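Local atomic coordinates of protease (PDB entry 5EUF), a protein that probably acts as a zinc-dependent M16-family peptidase that cleaves the cytoplasmic domain of human junctional adhesion molecule A, weakening the gastric epithelial barrier. Residues V45-I51 / D170-W174. Numbering follows the deposited sequence.
Sequences VMGKSGI and DIQNW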
ATOM      1  N   VAL B  45       9.495  -1.144  -1.277  1.00 27.25           N
ATOM      2  CA  VAL B  45       8.502  -0.079  -1.348  1.00 28.53           C
ATOM      3  C   VAL B  45       7.514  -0.396  -2.465  1.00 25.53           C
ATOM      4  O   VAL B  45       7.918  -0.865  -3.531  1.00 14.76           O
ATOM      5  CB  VAL B  45       9.159   1.298  -1.603  1.00 25.16           C
ATOM      6  CG1 VAL B  45       8.104   2.371  -1.747  1.00 30.61           C
ATOM      7  CG2 VAL B  45      10.120   1.654  -0.478  1.00 24.95           C
HETATM    8  N   MSE B  46       6.226  -0.154  -2.225  1.00 25.67           N
HETATM    9  CA  MSE B  46       5.207  -0.478  -3.218  1.00 25.35           C
HETATM   10  C   MSE B  46       5.426   0.307  -4.509  1.00 24.48           C
HETATM   11  O   MSE B  46       5.553   1.530  -4.498  1.00 25.28           O
HETATM   12  CB  MSE B  46       3.806  -0.216  -2.670  1.00 15.73           C
HETATM   13  CG  MSE B  46       2.708  -0.873  -3.493  1.00 16.31           C
HETATM   14 SE   MSE B  46       0.973  -0.901  -2.599  0.52 25.99          SE
HETATM   15  CE  MSE B  46       0.694   1.020  -2.435  1.00 63.18           C
ATOM     16  N   GLY B  47       5.471  -0.416  -5.620  1.00 23.97           N
ATOM     17  CA  GLY B  47       5.879   0.152  -6.889  1.00 24.74           C
ATOM     18  C   GLY B  47       7.174  -0.508  -7.316  1.00 30.03           C
ATOM     19  O   GLY B  47       7.459  -0.645  -8.506  1.00 39.38           O
ATOM     20  N   LYS B  48       7.957  -0.923  -6.323  1.00 38.91           N
ATOM     21  CA  LYS B  48       9.223  -1.610  -6.549  1.00 35.88           C
ATOM     22  C   LYS B  48       9.354  -2.813  -5.615  1.00 34.94           C
ATOM     23  O   LYS B  48      10.406  -3.030  -5.012  1.00 14.52           O
ATOM     24  CB  LYS B  48      10.400  -0.653  -6.343  1.00 21.55           C
ATOM     25  CG  LYS B  48      10.416   0.544  -7.282  1.00 17.11           C
ATOM     26  CD  LYS B  48      10.558   0.104  -8.728  1.00 21.86           C
ATOM     27  CE  LYS B  48      10.606   1.294  -9.664  1.00 25.25           C
ATOM     28  NZ  LYS B  48      10.602   0.871 -11.090  1.00 34.42           N
ATOM     29  N   SER B  49       8.280  -3.590  -5.497  1.00 38.24           N
ATOM     30  CA  SER B  49       8.246  -4.727  -4.582  1.00 26.07           C
ATOM     31  C   SER B  49       8.658  -6.029  -5.262  1.00 27.33           C
ATOM     32  O   SER B  49       8.638  -6.133  -6.489  1.00 27.93           O
ATOM     33  CB  SER B  49       6.853  -4.889  -3.982  1.00 18.39           C
ATOM     34  OG  SER B  49       5.941  -5.359  -4.959  1.00 22.03           O
ATOM     35  N   GLY B  50       9.028  -7.017  -4.453  1.00 25.13           N
ATOM     36  CA  GLY B  50       9.458  -8.309  -4.958  1.00 26.19           C
ATOM     37  C   GLY B  50      10.907  -8.332  -5.411  1.00 31.13           C
ATOM     38  O   GLY B  50      11.383  -9.340  -5.932  1.00 36.07           O
ATOM     39  N   ILE B  51      11.611  -7.220  -5.214  1.00 34.87           N
ATOM     40  CA  ILE B  51      12.994  -7.096  -5.667  1.00 30.78           C
ATOM     41  C   ILE B  51      13.936  -7.951  -4.825  1.00 30.01           C
ATOM     42  O   ILE B  51      14.854  -8.581  -5.351  1.00 35.96           O
ATOM     43  CB  ILE B  51      13.465  -5.626  -5.637  1.00 33.19           C
ATOM     44  CG1 ILE B  51      12.679  -4.799  -6.657  1.00 35.51           C
ATOM     45  CG2 ILE B  51      14.953  -5.526  -5.931  1.00 26.44           C
ATOM     46  CD1 ILE B  51      13.206  -3.392  -6.838  1.00 32.64           C
ATOM     47  N   ASP B 170       4.642  -4.369 -10.442  1.00 20.79           N
ATOM     48  CA  ASP B 170       5.945  -4.021  -9.891  1.00 33.03           C
ATOM     49  C   ASP B 170       7.015  -4.829 -10.601  1.00 36.27           C
ATOM     50  O   ASP B 170       7.977  -4.274 -11.138  1.00 28.11           O
ATOM     51  CB  ASP B 170       5.993  -4.273  -8.386  1.00 20.21           C
ATOM     52  CG  ASP B 170       5.305  -3.187  -7.600  1.00 22.11           C
ATOM     53  OD1 ASP B 170       4.608  -2.366  -8.228  1.00 21.60           O
ATOM     54  OD2 ASP B 170       5.458  -3.149  -6.360  1.00 34.86           O
ATOM     55  N   ILE B 171       6.824  -6.146 -10.602  1.00 33.28           N
ATOM     56  CA  ILE B 171       7.698  -7.076 -11.303  1.00 34.78           C
ATOM     57  C   ILE B 171       7.872  -6.670 -12.757  1.00 35.35           C
ATOM     58  O   ILE B 171       8.977  -6.683 -13.294  1.00 49.95           O
ATOM     59  CB  ILE B 171       7.143  -8.516 -11.250  1.00 38.32           C
ATOM     60  CG1 ILE B 171       7.041  -9.003  -9.803  1.00 19.36           C
ATOM     61  CG2 ILE B 171       8.008  -9.455 -12.078  1.00 40.34           C
ATOM     62  CD1 ILE B 171       6.437 -10.381  -9.662  1.00 19.30           C
ATOM     63  N   GLN B 172       6.768  -6.290 -13.385  1.00 35.76           N
ATOM     64  CA  GLN B 172       6.767  -5.963 -14.802  1.00 27.81           C
ATOM     65  C   GLN B 172       7.505  -4.660 -15.093  1.00 30.76           C
ATOM     66  O   GLN B 172       7.967  -4.442 -16.211  1.00 49.53           O
ATOM     67  CB  GLN B 172       5.330  -5.879 -15.317  1.00 25.63           C
ATOM     68  CG  GLN B 172       5.174  -6.294 -16.766  1.00 50.69           C
ATOM     69  CD  GLN B 172       5.503  -7.755 -16.983  1.00 45.77           C
ATOM     70  OE1 GLN B 172       5.356  -8.575 -16.077  1.00 31.89           O
ATOM     71  NE2 GLN B 172       5.957  -8.090 -18.187  1.00 63.38           N
ATOM     72  N   ASN B 173       7.627  -3.799 -14.088  1.00 24.23           N
ATOM     73  CA  ASN B 173       8.229  -2.486 -14.295  1.00 40.57           C
ATOM     74  C   ASN B 173       9.586  -2.300 -13.622  1.00 40.90           C
ATOM     75  O   ASN B 173      10.066  -1.173 -13.485  1.00 31.66           O
ATOM     76  CB  ASN B 173       7.274  -1.394 -13.816  1.00 39.57           C
ATOM     77  CG  ASN B 173       6.150  -1.137 -14.795  1.00 38.67           C
ATOM     78  OD1 ASN B 173       6.272  -0.294 -15.684  1.00 45.86           O
ATOM     79  ND2 ASN B 173       5.050  -1.866 -14.642  1.00 25.61           N
ATOM     80  N   TRP B 174      10.199  -3.401 -13.204  1.00 35.84           N
ATOM     81  CA  TRP B 174      11.552  -3.351 -12.664  1.00 23.08           C
ATOM     82  C   TRP B 174      12.520  -2.824 -13.711  1.00 41.32           C
ATOM     83  O   TRP B 174      12.301  -2.993 -14.910  1.00 35.60           O
ATOM     84  CB  TRP B 174      12.013  -4.733 -12.198  1.00 28.19           C
ATOM     85  CG  TRP B 174      11.358  -5.232 -10.948  1.00 27.27           C
ATOM     86  CD1 TRP B 174      10.789  -4.486  -9.958  1.00 25.60           C
ATOM     87  CD2 TRP B 174      11.206  -6.601 -10.556  1.00 34.21           C
ATOM     88  NE1 TRP B 174      10.291  -5.304  -8.973  1.00 19.17           N
ATOM     89  CE2 TRP B 174      10.536  -6.608  -9.316  1.00 40.19           C
ATOM     90  CE3 TRP B 174      11.573  -7.822 -11.133  1.00 29.45           C
ATOM     91  CZ2 TRP B 174      10.224  -7.788  -8.644  1.00 40.17           C
ATOM     92  CZ3 TRP B 174      11.264  -8.991 -10.462  1.00 36.50           C
ATOM     93  CH2 TRP B 174      10.596  -8.966  -9.231  1.00 38.31           C
TER
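Asp170 reaches from helix 168-172 into the bend of loop 45-51 and gives a single carboxylate oxygen, OD2, to three donors. Gly47 N lies 2.8 Å from Asp170 OD2 and meets it on the syn side, tilted 33° out of the carboxylate plane. Ser49 binds the same oxygen twice: its amide N comes from above that plane at 3.0 Å from Asp170 OD2, while Ser49 OG approaches on the anti side, 2.7 Å from Asp170 OD2. This hydroxyl sits between the backbone N and the carbonyl carbon of its own residue (chi1 71°), which brings OG and N of Ser49 to bear on one acceptor. With donors spread over both its syn and anti sides, the buried carboxylate is fixed in its rotation, and its negative charge is probably partly offset.

Farther along, the indole of Trp174 turns its NE1 edge to the carbonyl oxygen of Ser49. Trp174 NE1 makes a weak, bent hydrogen bond to Ser49 O at 3.1 Å, the oxygen lying in the ring plane. Ile51 packs obliquely against the pyrrole end of the indole, its CG1 3.8 Å from Trp174 CD1, and one ring face rests on the backbone of Asp170 and Ile171.

The loop's own shape presents these donors: a type II turn from Val45 to Lys48, closed by Lys48 N to Val45 O at 2.8 Å, turns the amide of Gly47 toward Asp170. Ser49 OG also bonds to Phe167 N, and Lys48 NZ forms a salt bridge with Asp178. Tyr228 of the second subunit hydrogen-bonds to Gly47 O. Gly50 is the N-cap of helix 51-58, which bears the zinc ligand His53 within the inverted HXXEH motif of M16 peptidases; the carboxylate-bound loop thus joins the start of this metal-site helix to helix 168-172.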